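PDB 2Q7S: N-formylglutamate amidohydrolase from Ralstonia eutropha, which binds zinc and probably acts as a hydrolase on amide bonds such as that of N-formylglutamate. Local coordinates for residues 86-91 against 143-148; 98-103 against 132-137; 174-179 against 250-255; 190-195 against 219-224. One frame throughout, in Å; residues are numbered along the deposited sequence.

Interaction 1 of 4, residues 86-91 against 143-148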
loop_
_atom_site.group_PDB
_atom_site.type_symbol
_atom_site.label_atom_id
_atom_site.label_comp_id
_atom_site.label_asym_id
_atom_site.label_seq_id
_atom_site.Cartn_x
_atom_site.Cartn_y
_atom_site.Cartn_z
ATOM N N ARG A 86 7.965 2.776 2.196
ATOM C CA ARG A 86 8.866 3.354 3.202
ATOM C C ARG A 86 9.623 4.444 2.505
ATOM O O ARG A 86 9.740 4.452 1.280
ATOM C CB ARG A 86 9.813 2.286 3.760
ATOM C CG ARG A 86 9.107 1.124 4.479
ATOM C CD ARG A 86 8.241 1.557 5.671
ATOM N NE ARG A 86 7.601 0.437 6.338
ATOM C CZ ARG A 86 6.387 -0.074 6.064
ATOM N NH1 ARG A 86 5.605 0.396 5.091
ATOM N NH2 ARG A 86 5.945 -1.115 6.771
HETATM N N MSE A 87 10.171 5.340 3.307
HETATM C CA MSE A 87 11.084 6.355 2.838
HETATM C C MSE A 87 12.452 5.749 2.618
HETATM O O MSE A 87 12.839 4.739 3.188
HETATM C CB MSE A 87 11.182 7.496 3.875
HETATM C CG MSE A 87 9.877 8.089 4.269
HETATM SE SE MSE A 87 9.168 9.140 2.786
HETATM C CE MSE A 87 7.774 8.106 1.978
ATOM N N LEU A 88 13.213 6.442 1.790
ATOM C CA LEU A 88 14.500 5.997 1.347
ATOM C C LEU A 88 15.552 6.052 2.430
ATOM O O LEU A 88 16.589 5.413 2.286
ATOM C CB LEU A 88 14.930 6.850 0.141
ATOM C CG LEU A 88 14.411 6.302 -1.191
ATOM C CD1 LEU A 88 15.041 7.124 -2.316
ATOM C CD2 LEU A 88 14.669 4.820 -1.302
ATOM N N ASP A 89 15.280 6.805 3.508
ATOM C CA ASP A 89 16.175 6.886 4.644
ATOM C C ASP A 89 15.738 5.985 5.809
ATOM O O ASP A 89 16.326 6.039 6.872
ATOM C CB ASP A 89 16.395 8.339 5.079
ATOM C CG ASP A 89 15.132 9.021 5.601
ATOM O OD1 ASP A 89 14.008 8.456 5.508
ATOM O OD2 ASP A 89 15.290 10.147 6.105
ATOM N N ASP A 90 14.753 5.126 5.559
ATOM C CA ASP A 90 14.194 4.217 6.578
ATOM C C ASP A 90 14.922 2.871 6.552
ATOM O O ASP A 90 14.348 1.828 6.309
ATOM C CB ASP A 90 12.694 4.063 6.384
ATOM C CG ASP A 90 12.014 3.458 7.572
ATOM O OD1 ASP A 90 12.672 3.155 8.601
ATOM O OD2 ASP A 90 10.789 3.331 7.489
ATOM N N ILE A 91 16.223 2.960 6.862
ATOM C CA ILE A 91 17.160 1.871 6.867
ATOM C C ILE A 91 17.923 1.973 8.172
ATOM O O ILE A 91 18.310 3.055 8.569
ATOM C CB ILE A 91 18.218 1.998 5.754
ATOM C CG1 ILE A 91 17.567 2.103 4.370
ATOM C CG2 ILE A 91 19.174 0.828 5.884
ATOM C CD1 ILE A 91 18.485 2.527 3.212
ATOM N N ARG A 143 16.509 0.205 -9.353
ATOM C CA ARG A 143 15.817 -0.648 -10.279
ATOM C C ARG A 143 14.333 -0.829 -9.972
ATOM O O ARG A 143 13.572 -1.030 -10.898
ATOM C CB ARG A 143 16.469 -2.026 -10.331
ATOM C CG ARG A 143 17.912 -2.007 -10.703
ATOM C CD ARG A 143 18.588 -3.359 -10.302
ATOM N NE ARG A 143 19.968 -3.447 -10.743
ATOM C CZ ARG A 143 20.777 -4.478 -10.504
ATOM N NH1 ARG A 143 20.349 -5.524 -9.807
ATOM N NH2 ARG A 143 22.026 -4.455 -10.954
ATOM N N TYR A 144 13.932 -0.807 -8.692
ATOM C CA TYR A 144 12.586 -1.134 -8.312
ATOM C C TYR A 144 11.852 0.045 -7.652
ATOM O O TYR A 144 10.761 0.429 -8.073
ATOM C CB TYR A 144 12.546 -2.407 -7.445
ATOM C CG TYR A 144 13.170 -3.606 -8.078
ATOM C CD1 TYR A 144 12.435 -4.470 -8.860
ATOM C CD2 TYR A 144 14.526 -3.870 -7.919
ATOM C CE1 TYR A 144 13.028 -5.561 -9.441
ATOM C CE2 TYR A 144 15.115 -4.960 -8.504
ATOM C CZ TYR A 144 14.372 -5.790 -9.248
ATOM O OH TYR A 144 14.970 -6.859 -9.807
ATOM N N TYR A 145 12.430 0.634 -6.635
ATOM C CA TYR A 145 11.755 1.703 -5.898
ATOM C C TYR A 145 11.565 2.984 -6.699
ATOM O O TYR A 145 10.452 3.530 -6.755
ATOM C CB TYR A 145 12.570 2.010 -4.639
ATOM C CG TYR A 145 11.956 3.020 -3.693
ATOM C CD1 TYR A 145 12.062 4.389 -3.917
ATOM C CD2 TYR A 145 11.326 2.606 -2.545
ATOM C CE1 TYR A 145 11.526 5.307 -2.997
ATOM C CE2 TYR A 145 10.818 3.512 -1.640
ATOM C CZ TYR A 145 10.874 4.826 -1.889
ATOM O OH TYR A 145 10.351 5.687 -0.921
ATOM N N ARG A 146 12.649 3.479 -7.299
ATOM C CA ARG A 146 12.600 4.768 -7.979
ATOM C C ARG A 146 11.604 4.777 -9.151
ATOM O O ARG A 146 10.829 5.703 -9.287
ATOM C CB ARG A 146 13.992 5.206 -8.414
ATOM C CG ARG A 146 14.939 5.623 -7.230
ATOM C CD ARG A 146 16.140 6.400 -7.773
ATOM N NE ARG A 146 17.256 6.358 -6.852
ATOM C CZ ARG A 146 17.433 7.187 -5.830
ATOM N NH1 ARG A 146 16.544 8.107 -5.561
ATOM N NH2 ARG A 146 18.499 7.058 -5.062
ATOM N N PRO A 147 11.626 3.748 -10.020
ATOM C CA PRO A 147 10.587 3.662 -11.053
ATOM C C PRO A 147 9.178 3.626 -10.535
ATOM O O PRO A 147 8.315 4.334 -11.073
ATOM C CB PRO A 147 10.934 2.359 -11.774
ATOM C CG PRO A 147 12.328 2.201 -11.579
ATOM C CD PRO A 147 12.596 2.671 -10.190
ATOM N N TYR A 148 8.928 2.784 -9.519
ATOM C CA TYR A 148 7.642 2.740 -8.889
ATOM C C TYR A 148 7.251 4.127 -8.406
ATOM O O TYR A 148 6.157 4.629 -8.722
ATOM C CB TYR A 148 7.626 1.746 -7.721
ATOM C CG TYR A 148 6.263 1.631 -7.054
ATOM C CD1 TYR A 148 5.337 0.707 -7.499
ATOM C CD2 TYR A 148 5.900 2.464 -5.997
ATOM C CE1 TYR A 148 4.077 0.606 -6.908
ATOM C CE2 TYR A 148 4.670 2.327 -5.378
ATOM C CZ TYR A 148 3.752 1.419 -5.865
ATOM O OH TYR A 148 2.503 1.281 -5.283
#
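Tyr145 and Leu88 together carry most of the contact, the tyrosine reaching from helix 134-163 across to the loop at residues 86-91. Its CB points at the loop, and CG stands anti to the backbone N (chi1 -175°), beginning a ring that runs out from the helix. CG already meets Leu88 CD2 at 4.0 Å. That methyl lies over the centre of one ring face, 3.7 Å from the centroid and 13° off the ring normal, a well-formed CH-pi contact. Farther out, CE1 is the ring atom nearest the branch point of the leucine, 3.5 Å from Leu88 CG. At the far end the phenol OH donates a short hydrogen bond to the backbone carbonyl Arg86 O, 2.6 Å away. The oxygen lies at the ring edge, and the hydroxyl in turn lies in the carbonyl plane, with a C=O...O angle of 150°. The loop here folds into a type I beta turn from Met87 to Asp90, closed by Asp90 N to Met87 O, and Leu88, the second residue of the turn, extends its side chain toward the helix. Just before the turn, the side chain of Arg86 lies about 4 Å from that of the zinc ligand His32. Leu88 CD1, the other methyl, continues past the ring to Arg146 NH1 at 3.7 Å; the two side chains cross at about a right angle, and the arginine NE is bonded to Asn142 one turn back. His149 also stacks on the tyrosine ring, and Leu116 from a loop touches it too.

Interaction 2 of 4, residues 98-103 against 132-137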
loop_
_atom_site.group_PDB
_atom_site.type_symbol
_atom_site.label_atom_id
_atom_site.label_comp_id
_atom_site.label_asym_id
_atom_site.label_seq_id
_atom_site.Cartn_x
_atom_site.Cartn_y
_atom_site.Cartn_z
ATOM N N GLY A 98 29.138 -1.751 5.623
ATOM C CA GLY A 98 29.558 -0.403 5.265
ATOM C C GLY A 98 28.599 0.717 5.648
ATOM O O GLY A 98 27.426 0.479 5.975
ATOM N N PRO A 99 29.079 1.964 5.543
ATOM C CA PRO A 99 28.308 3.140 5.924
ATOM C C PRO A 99 27.487 3.714 4.742
ATOM O O PRO A 99 27.942 3.731 3.588
ATOM C CB PRO A 99 29.399 4.116 6.345
ATOM C CG PRO A 99 30.505 3.833 5.319
ATOM C CD PRO A 99 30.389 2.347 4.975
ATOM N N TRP A 100 26.287 4.193 5.041
ATOM C CA TRP A 100 25.413 4.763 4.024
ATOM C C TRP A 100 25.890 6.191 3.749
ATOM O O TRP A 100 26.353 6.862 4.670
ATOM C CB TRP A 100 23.995 4.770 4.544
ATOM C CG TRP A 100 22.951 4.998 3.533
ATOM C CD1 TRP A 100 22.130 6.086 3.451
ATOM C CD2 TRP A 100 22.570 4.126 2.462
ATOM N NE1 TRP A 100 21.255 5.933 2.435
ATOM C CE2 TRP A 100 21.506 4.755 1.786
ATOM C CE3 TRP A 100 23.009 2.874 2.017
ATOM C CZ2 TRP A 100 20.883 4.187 0.685
ATOM C CZ3 TRP A 100 22.349 2.284 0.934
ATOM C CH2 TRP A 100 21.335 2.937 0.272
ATOM N N PRO A 101 25.839 6.642 2.481
ATOM C CA PRO A 101 26.419 7.944 2.156
ATOM C C PRO A 101 25.763 9.184 2.789
ATOM O O PRO A 101 26.389 10.250 2.844
ATOM C CB PRO A 101 26.301 8.001 0.628
ATOM C CG PRO A 101 25.267 7.062 0.277
ATOM C CD PRO A 101 25.370 5.957 1.271
ATOM N N THR A 102 24.506 9.028 3.197
ATOM C CA THR A 102 23.651 10.095 3.710
ATOM C C THR A 102 23.020 9.671 5.033
ATOM O O THR A 102 23.083 8.477 5.417
ATOM C CB THR A 102 22.513 10.412 2.678
ATOM O OG1 THR A 102 21.895 9.202 2.256
ATOM C CG2 THR A 102 23.085 11.134 1.421
ATOM N N PRO A 103 22.448 10.651 5.774
ATOM C CA PRO A 103 21.793 10.344 7.041
ATOM C C PRO A 103 20.622 9.375 6.913
ATOM O O PRO A 103 19.796 9.471 5.971
ATOM C CB PRO A 103 21.296 11.718 7.526
ATOM C CG PRO A 103 22.022 12.694 6.755
ATOM C CD PRO A 103 22.431 12.101 5.491
ATOM N N LEU A 132 23.760 -6.721 4.162
ATOM C CA LEU A 132 23.650 -6.334 2.759
ATOM C C LEU A 132 24.660 -5.246 2.478
ATOM O O LEU A 132 25.031 -4.472 3.360
ATOM C CB LEU A 132 22.219 -5.897 2.394
ATOM C CG LEU A 132 21.081 -6.754 2.973
ATOM C CD1 LEU A 132 19.783 -6.373 2.318
ATOM C CD2 LEU A 132 21.324 -8.223 2.800
ATOM N N THR A 133 25.183 -5.220 1.270
ATOM C CA THR A 133 26.158 -4.186 0.950
ATOM C C THR A 133 25.401 -2.880 0.686
ATOM O O THR A 133 24.191 -2.891 0.367
ATOM C CB THR A 133 27.068 -4.551 -0.239
ATOM O OG1 THR A 133 26.285 -4.600 -1.425
ATOM C CG2 THR A 133 27.785 -5.901 -0.005
ATOM N N VAL A 134 26.095 -1.758 0.825
ATOM C CA VAL A 134 25.526 -0.467 0.417
ATOM C C VAL A 134 25.098 -0.532 -1.065
ATOM O O VAL A 134 23.949 -0.228 -1.413
ATOM C CB VAL A 134 26.494 0.676 0.723
ATOM C CG1 VAL A 134 26.085 2.007 0.008
ATOM C CG2 VAL A 134 26.554 0.894 2.203
ATOM N N ALA A 135 26.015 -1.003 -1.914
ATOM C CA ALA A 135 25.804 -1.137 -3.358
ATOM C C ALA A 135 24.561 -1.930 -3.700
ATOM O O ALA A 135 23.804 -1.550 -4.581
ATOM C CB ALA A 135 27.105 -1.754 -4.037
ATOM N N GLU A 136 24.330 -3.037 -2.986
ATOM C CA GLU A 136 23.223 -3.916 -3.246
ATOM C C GLU A 136 21.872 -3.240 -2.959
ATOM O O GLU A 136 20.907 -3.339 -3.737
ATOM C CB GLU A 136 23.448 -5.218 -2.458
ATOM C CG GLU A 136 22.301 -5.802 -1.758
ATOM C CD GLU A 136 22.655 -7.134 -1.086
ATOM O OE1 GLU A 136 23.827 -7.306 -0.630
ATOM O OE2 GLU A 136 21.736 -7.987 -1.029
ATOM N N VAL A 137 21.813 -2.501 -1.859
ATOM C CA VAL A 137 20.630 -1.813 -1.502
ATOM C C VAL A 137 20.420 -0.641 -2.473
ATOM O O VAL A 137 19.323 -0.415 -2.952
ATOM C CB VAL A 137 20.726 -1.374 -0.009
ATOM C CG1 VAL A 137 19.608 -0.377 0.378
ATOM C CG2 VAL A 137 20.687 -2.645 0.865
#
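Val134 sits at the centre of the contact, its two methyls divided between backbone and indole. CG2 comes up against the carbonyl oxygens of the 98-103 loop, 3.4 Å from Pro99 O and 3.9 Å from Gly98 O. CG1, anti to the backbone N (chi1 166°), turns to the six-membered ring of Trp100 and lies 3.8 Å from CE3. The same methyl also reaches Pro101 CD at 4.2 Å. One helical turn on, Val137 CG1 meets Trp100 CH2 at 3.7 Å; the side chain of Val134 crosses that of Trp100 at a slant, that of Val137 at about a right angle. The contacts between side chains are thus apolar, made by branched methyls against an aromatic ring and a proline, with the two backbone carbonyls beside them.

Further neighbours surround Trp100. Pro101 CD lies over one face of the indole, toward the rim, and Thr102 O is at its edge, while Gln138 and Ile141 of helix 134-163 and Ile91 of the preceding loop also touch the side chain. On the helix side, the first turn that presents Val134 and Val137 is held by reciprocal bonds: Glu136 N donates to Thr133 OG1 at 2.9 Å, and Thr133 N to Glu136 OE1 at 3.1 Å, the latter from above the carboxylate plane. Glu136 OE2 forms a salt bridge with Arg130. Just before this turn, Leu132 pairs with strand 96-97 in a two-stranded parallel sheet. With Thr133 as N-cap, the reciprocal pair is a capping box, the classic start of an alpha-helix, here the long helix 134-163.

Interaction 3 of 4, residues 174-179 against 250-255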
loop_
_atom_site.group_PDB
_atom_site.type_symbol
_atom_site.label_atom_id
_atom_site.label_comp_id
_atom_site.label_asym_id
_atom_site.label_seq_id
_atom_site.Cartn_x
_atom_site.Cartn_y
_atom_site.Cartn_z
HETATM N N MSE A 174 -3.917 -6.807 5.534
HETATM C CA MSE A 174 -3.267 -7.043 6.784
HETATM C C MSE A 174 -3.667 -8.422 7.335
HETATM O O MSE A 174 -4.803 -8.910 7.091
HETATM C CB MSE A 174 -3.641 -5.906 7.749
HETATM C CG MSE A 174 -5.097 -5.607 7.803
HETATM SE SE MSE A 174 -5.581 -4.283 9.151
HETATM C CE MSE A 174 -7.442 -4.726 8.911
ATOM N N PRO A 175 -2.757 -9.055 8.095
ATOM C CA PRO A 175 -3.055 -10.327 8.721
ATOM C C PRO A 175 -3.979 -10.189 9.908
ATOM O O PRO A 175 -4.139 -9.093 10.479
ATOM C CB PRO A 175 -1.669 -10.824 9.157
ATOM C CG PRO A 175 -0.918 -9.591 9.379
ATOM C CD PRO A 175 -1.385 -8.613 8.375
ATOM N N ASN A 176 -4.595 -11.298 10.288
ATOM C CA ASN A 176 -5.566 -11.270 11.336
ATOM C C ASN A 176 -4.923 -10.894 12.673
ATOM O O ASN A 176 -5.534 -10.273 13.545
ATOM C CB ASN A 176 -6.261 -12.626 11.403
ATOM C CG ASN A 176 -7.766 -12.510 11.490
ATOM O OD1 ASN A 176 -8.351 -11.521 11.064
ATOM N ND2 ASN A 176 -8.399 -13.520 12.053
ATOM N N ASN A 177 -3.655 -11.241 12.815
ATOM C CA ASN A 177 -2.911 -10.914 14.007
ATOM C C ASN A 177 -2.068 -9.655 13.865
ATOM O O ASN A 177 -1.024 -9.552 14.484
ATOM C CB ASN A 177 -2.074 -12.125 14.456
ATOM C CG ASN A 177 -0.968 -12.480 13.490
ATOM O OD1 ASN A 177 -0.845 -11.901 12.418
ATOM N ND2 ASN A 177 -0.144 -13.438 13.879
ATOM N N ALA A 178 -2.524 -8.685 13.074
ATOM C CA ALA A 178 -1.788 -7.422 12.926
ATOM C C ALA A 178 -1.460 -6.728 14.268
ATOM O O ALA A 178 -0.414 -6.091 14.380
ATOM C CB ALA A 178 -2.507 -6.490 12.039
ATOM N N TYR A 179 -2.334 -6.858 15.270
ATOM C CA TYR A 179 -2.110 -6.257 16.589
ATOM C C TYR A 179 -0.923 -6.933 17.317
ATOM O O TYR A 179 -0.091 -6.260 17.913
ATOM C CB TYR A 179 -3.368 -6.347 17.472
ATOM C CG TYR A 179 -4.451 -5.276 17.250
ATOM C CD1 TYR A 179 -4.137 -3.915 17.271
ATOM C CD2 TYR A 179 -5.778 -5.632 17.072
ATOM C CE1 TYR A 179 -5.111 -2.952 17.079
ATOM C CE2 TYR A 179 -6.775 -4.668 16.892
ATOM C CZ TYR A 179 -6.436 -3.337 16.902
ATOM O OH TYR A 179 -7.388 -2.359 16.752
ATOM N N GLU A 250 -6.658 -0.469 4.556
ATOM C CA GLU A 250 -6.167 -1.818 4.892
ATOM C C GLU A 250 -7.312 -2.820 5.014
ATOM O O GLU A 250 -8.237 -2.568 5.714
ATOM C CB GLU A 250 -5.413 -1.769 6.221
ATOM C CG GLU A 250 -4.229 -0.845 6.254
ATOM C CD GLU A 250 -2.913 -1.539 6.145
ATOM O OE1 GLU A 250 -2.885 -2.787 6.067
ATOM O OE2 GLU A 250 -1.893 -0.830 6.108
ATOM N N ILE A 251 -7.215 -3.955 4.324
ATOM C CA ILE A 251 -8.212 -4.991 4.330
ATOM C C ILE A 251 -7.725 -6.228 5.111
ATOM O O ILE A 251 -6.683 -6.829 4.792
ATOM C CB ILE A 251 -8.535 -5.409 2.848
ATOM C CG1 ILE A 251 -9.038 -4.214 2.044
ATOM C CG2 ILE A 251 -9.523 -6.534 2.752
ATOM C CD1 ILE A 251 -9.343 -4.560 0.625
ATOM N N ARG A 252 -8.515 -6.663 6.087
ATOM C CA ARG A 252 -8.243 -7.908 6.815
ATOM C C ARG A 252 -8.231 -9.096 5.803
ATOM O O ARG A 252 -9.219 -9.456 5.185
ATOM C CB ARG A 252 -9.299 -8.116 7.902
ATOM C CG ARG A 252 -8.961 -9.072 9.032
ATOM C CD ARG A 252 -9.969 -8.921 10.185
ATOM N NE ARG A 252 -11.351 -9.269 9.826
ATOM C CZ ARG A 252 -11.866 -10.492 9.963
ATOM N NH1 ARG A 252 -11.116 -11.496 10.392
ATOM N NH2 ARG A 252 -13.126 -10.719 9.660
ATOM N N ARG A 253 -7.084 -9.728 5.690
ATOM C CA ARG A 253 -6.794 -10.761 4.699
ATOM C C ARG A 253 -7.737 -11.943 4.620
ATOM O O ARG A 253 -8.027 -12.378 3.498
ATOM C CB ARG A 253 -5.339 -11.255 4.884
ATOM C CG ARG A 253 -4.331 -10.323 4.244
ATOM C CD ARG A 253 -2.905 -10.653 4.695
ATOM N NE ARG A 253 -1.943 -9.629 4.315
ATOM C CZ ARG A 253 -0.693 -9.624 4.786
ATOM N NH1 ARG A 253 -0.300 -10.593 5.577
ATOM N NH2 ARG A 253 0.144 -8.694 4.426
ATOM N N PRO A 254 -8.232 -12.469 5.782
ATOM C CA PRO A 254 -9.171 -13.600 5.769
ATOM C C PRO A 254 -10.400 -13.348 4.940
ATOM O O PRO A 254 -10.984 -14.290 4.416
ATOM C CB PRO A 254 -9.530 -13.813 7.252
ATOM C CG PRO A 254 -8.450 -13.310 7.974
ATOM C CD PRO A 254 -7.917 -12.098 7.165
ATOM N N LEU A 255 -10.748 -12.076 4.783
ATOM C CA LEU A 255 -11.863 -11.657 3.935
ATOM C C LEU A 255 -11.769 -12.115 2.481
ATOM O O LEU A 255 -12.767 -12.139 1.786
ATOM C CB LEU A 255 -11.992 -10.135 3.945
ATOM C CG LEU A 255 -12.389 -9.460 5.263
ATOM C CD1 LEU A 255 -12.511 -7.971 5.034
ATOM C CD2 LEU A 255 -13.684 -10.014 5.760
#
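Met174, a selenomethionine, and Arg252 face each other as a parallel bridge pair, with both side chains on the same face of the sheet. Met174 N donates to Ile251 O at 2.9 Å, and Met174 O accepts from Arg253 N at 2.8 Å. The selenomethionine CG lies between the backbone N and carbonyl carbon (chi1 48°), a crowded position; beyond it the chain runs extended, crossing Glu250 obliquely, with SE 3.9 Å from Glu250 CB and CE 3.6 Å from Arg252 N. Farther along, the amide of Asn176 and the guanidinium of Arg252 are nearly coplanar, their planes 24° apart. Arg252 NH1 gives Asn176 OD1 a straight bond of 2.8 Å (165° at the hydrogen), with the oxygen in the guanidinium plane. Arg253 takes another course: its extended chain lies beside Pro175, pointing the same way, and Pro175 CD lies over one face of the guanidinium, toward the rim, 3.6 Å from Arg253 NH1. Arg253 NE bonds Ser173 OG, and Arg253 NH2 forms a salt bridge with the zinc ligand Asp55. Glu250, whose OE2 accepts from Gln248, approaches the zinc ligand His172. The two arginines thus serve different ends: Arg252, with NE turned to Asp192, links the 174-179 loop to the start of strand 193-196, whereas Arg253 is a second-shell residue that would orient Asp55, and its positive charge may temper the negative charge of that ligand.

Interaction 4 of 4, residues 190-195 against 219-224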
loop_
_atom_site.group_PDB
_atom_site.type_symbol
_atom_site.label_atom_id
_atom_site.label_comp_id
_atom_site.label_asym_id
_atom_site.label_seq_id
_atom_site.Cartn_x
_atom_site.Cartn_y
_atom_site.Cartn_z
ATOM N N LEU A 190 -9.559 -6.334 15.630
ATOM C CA LEU A 190 -9.139 -5.762 14.381
ATOM C C LEU A 190 -10.322 -5.665 13.421
ATOM O O LEU A 190 -11.075 -6.628 13.290
ATOM C CB LEU A 190 -8.072 -6.667 13.775
ATOM C CG LEU A 190 -7.403 -6.092 12.561
ATOM C CD1 LEU A 190 -6.611 -4.789 12.910
ATOM C CD2 LEU A 190 -6.462 -7.113 11.956
ATOM N N ALA A 191 -10.484 -4.494 12.775
ATOM C CA ALA A 191 -11.615 -4.264 11.880
ATOM C C ALA A 191 -11.338 -4.967 10.547
ATOM O O ALA A 191 -10.209 -5.421 10.250
ATOM C CB ALA A 191 -11.851 -2.783 11.687
ATOM N N ASP A 192 -12.384 -5.054 9.736
ATOM C CA ASP A 192 -12.257 -5.615 8.431
ATOM C C ASP A 192 -11.494 -4.650 7.518
ATOM O O ASP A 192 -10.756 -5.099 6.648
ATOM C CB ASP A 192 -13.633 -5.918 7.845
ATOM C CG ASP A 192 -14.361 -6.999 8.584
ATOM O OD1 ASP A 192 -13.701 -7.927 9.043
ATOM O OD2 ASP A 192 -15.597 -6.935 8.657
ATOM N N PHE A 193 -11.744 -3.348 7.693
ATOM C CA PHE A 193 -11.079 -2.237 6.976
ATOM C C PHE A 193 -10.526 -1.306 8.017
ATOM O O PHE A 193 -11.231 -0.971 8.970
ATOM C CB PHE A 193 -12.063 -1.444 6.144
ATOM C CG PHE A 193 -12.439 -2.119 4.868
ATOM C CD1 PHE A 193 -13.384 -3.119 4.853
ATOM C CD2 PHE A 193 -11.799 -1.781 3.675
ATOM C CE1 PHE A 193 -13.696 -3.792 3.673
ATOM C CE2 PHE A 193 -12.155 -2.435 2.470
ATOM C CZ PHE A 193 -13.081 -3.421 2.490
ATOM N N VAL A 194 -9.273 -0.904 7.855
ATOM C CA VAL A 194 -8.671 0.173 8.620
ATOM C C VAL A 194 -8.322 1.285 7.643
ATOM O O VAL A 194 -7.722 1.030 6.571
ATOM C CB VAL A 194 -7.396 -0.273 9.443
ATOM C CG1 VAL A 194 -6.790 0.901 10.241
ATOM C CG2 VAL A 194 -7.754 -1.426 10.395
ATOM N N LEU A 195 -8.737 2.493 8.009
ATOM C CA LEU A 195 -8.523 3.708 7.200
ATOM C C LEU A 195 -7.546 4.618 7.949
ATOM O O LEU A 195 -7.829 5.052 9.029
ATOM C CB LEU A 195 -9.855 4.433 7.005
ATOM C CG LEU A 195 -10.962 3.615 6.376
ATOM C CD1 LEU A 195 -12.277 4.449 6.266
ATOM C CD2 LEU A 195 -10.529 3.052 5.019
ATOM N N GLY A 219 -21.801 -4.350 5.436
ATOM C CA GLY A 219 -21.654 -5.291 6.518
ATOM C C GLY A 219 -20.263 -5.411 7.085
ATOM O O GLY A 219 -20.034 -6.248 7.941
ATOM N N TYR A 220 -19.328 -4.601 6.603
ATOM C CA TYR A 220 -17.921 -4.685 7.051
ATOM C C TYR A 220 -17.749 -3.800 8.283
ATOM O O TYR A 220 -18.454 -2.822 8.460
ATOM C CB TYR A 220 -16.982 -4.234 5.921
ATOM C CG TYR A 220 -17.068 -5.091 4.675
ATOM C CD1 TYR A 220 -16.445 -6.325 4.622
ATOM C CD2 TYR A 220 -17.835 -4.694 3.587
ATOM C CE1 TYR A 220 -16.510 -7.099 3.482
ATOM C CE2 TYR A 220 -17.942 -5.473 2.449
ATOM C CZ TYR A 220 -17.286 -6.688 2.401
ATOM O OH TYR A 220 -17.361 -7.513 1.293
ATOM N N THR A 221 -16.828 -4.156 9.149
ATOM C CA THR A 221 -16.428 -3.292 10.257
ATOM C C THR A 221 -15.311 -2.404 9.739
ATOM O O THR A 221 -14.530 -2.815 8.850
ATOM C CB THR A 221 -15.993 -4.131 11.488
ATOM O OG1 THR A 221 -14.941 -5.020 11.108
ATOM C CG2 THR A 221 -17.218 -4.952 12.006
ATOM N N VAL A 222 -15.306 -1.154 10.207
ATOM C CA VAL A 222 -14.338 -0.144 9.759
ATOM C C VAL A 222 -13.807 0.541 11.030
ATOM O O VAL A 222 -14.592 0.876 11.915
ATOM C CB VAL A 222 -14.957 0.892 8.766
ATOM C CG1 VAL A 222 -13.919 1.921 8.284
ATOM C CG2 VAL A 222 -15.620 0.195 7.572
ATOM N N ALA A 223 -12.486 0.660 11.140
ATOM C CA ALA A 223 -11.815 1.448 12.199
ATOM C C ALA A 223 -10.987 2.515 11.497
ATOM O O ALA A 223 -10.462 2.262 10.408
ATOM C CB ALA A 223 -10.868 0.552 13.082
ATOM N N ARG A 224 -10.880 3.695 12.104
ATOM C CA ARG A 224 -9.972 4.740 11.623
ATOM C C ARG A 224 -8.741 4.704 12.504
ATOM O O ARG A 224 -8.861 4.619 13.721
ATOM C CB ARG A 224 -10.618 6.127 11.739
ATOM C CG ARG A 224 -11.856 6.279 10.855
ATOM C CD ARG A 224 -12.325 7.740 10.790
ATOM N NE ARG A 224 -13.656 7.844 10.181
ATOM C CZ ARG A 224 -14.143 8.952 9.642
ATOM N NH1 ARG A 224 -13.417 10.065 9.612
ATOM N NH2 ARG A 224 -15.345 8.940 9.083
#
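Phe193 and Val222 begin a parallel strand pair whose packed part runs to Leu195 and Arg224. The backbones are joined by Phe193 N to Thr221 O, Ala223 N to Phe193 O at 3.0 Å and Leu195 N to Ala223 O. On the face of Phe193 and Leu195, Leu195 CD1 reaches Val222 CG1 at 3.6 Å, and the edge of the Phe193 ring meets the face of Tyr220 in a T-shaped pair, planes 78° apart, with CE1 3.7 Å from Tyr220 CG. On the other face Ala191 CB packs on Ala223 CB at 3.7 Å. Toward solvent lies the exposed Thr221, whose polar partner Asp192 is itself buried: Asp192 N donates to Thr221 OG1 at 2.9 Å, and Thr221 N returns a bond to Asp192 OD2, on the anti side of the carboxylate. Asp192 OD1 pairs with Arg252, and Arg224 turns its guanidinium to Asp209 and Glu212. Strands 193-196 and 222-224 are the two strands of a beta-alpha-beta unit whose connecting helix, 205-217, packs on Phe193, Leu195 and Val222; strand 222-224 is outermost in the sheet, and strand 244-252 flanks 193-196 antiparallel on the other side.

Interactions 1 and 2 share helix 134-163 and touch, Ile91 CD1 lying 3.9 Å from Trp100 CZ2; along the chain, interaction 2 is nested within the loop that interaction 1 closes. Interactions 3 and 4 form a second pair, their centres about 10 Å apart, joined in the main sheet and by the salt bridge from Arg252 NE to Asp192 OD1, 2.8 Å. Interactions 1 and 3 lie on opposite sides of the chain's centre, yet both approach the zinc: the side chain of Arg86 comes within about 7 Å of the ion and that of Glu250 within about 5 Å. In interaction 4 the side chain of Val194 is about 11 Å from the ion, and interaction 2 lies away from the site.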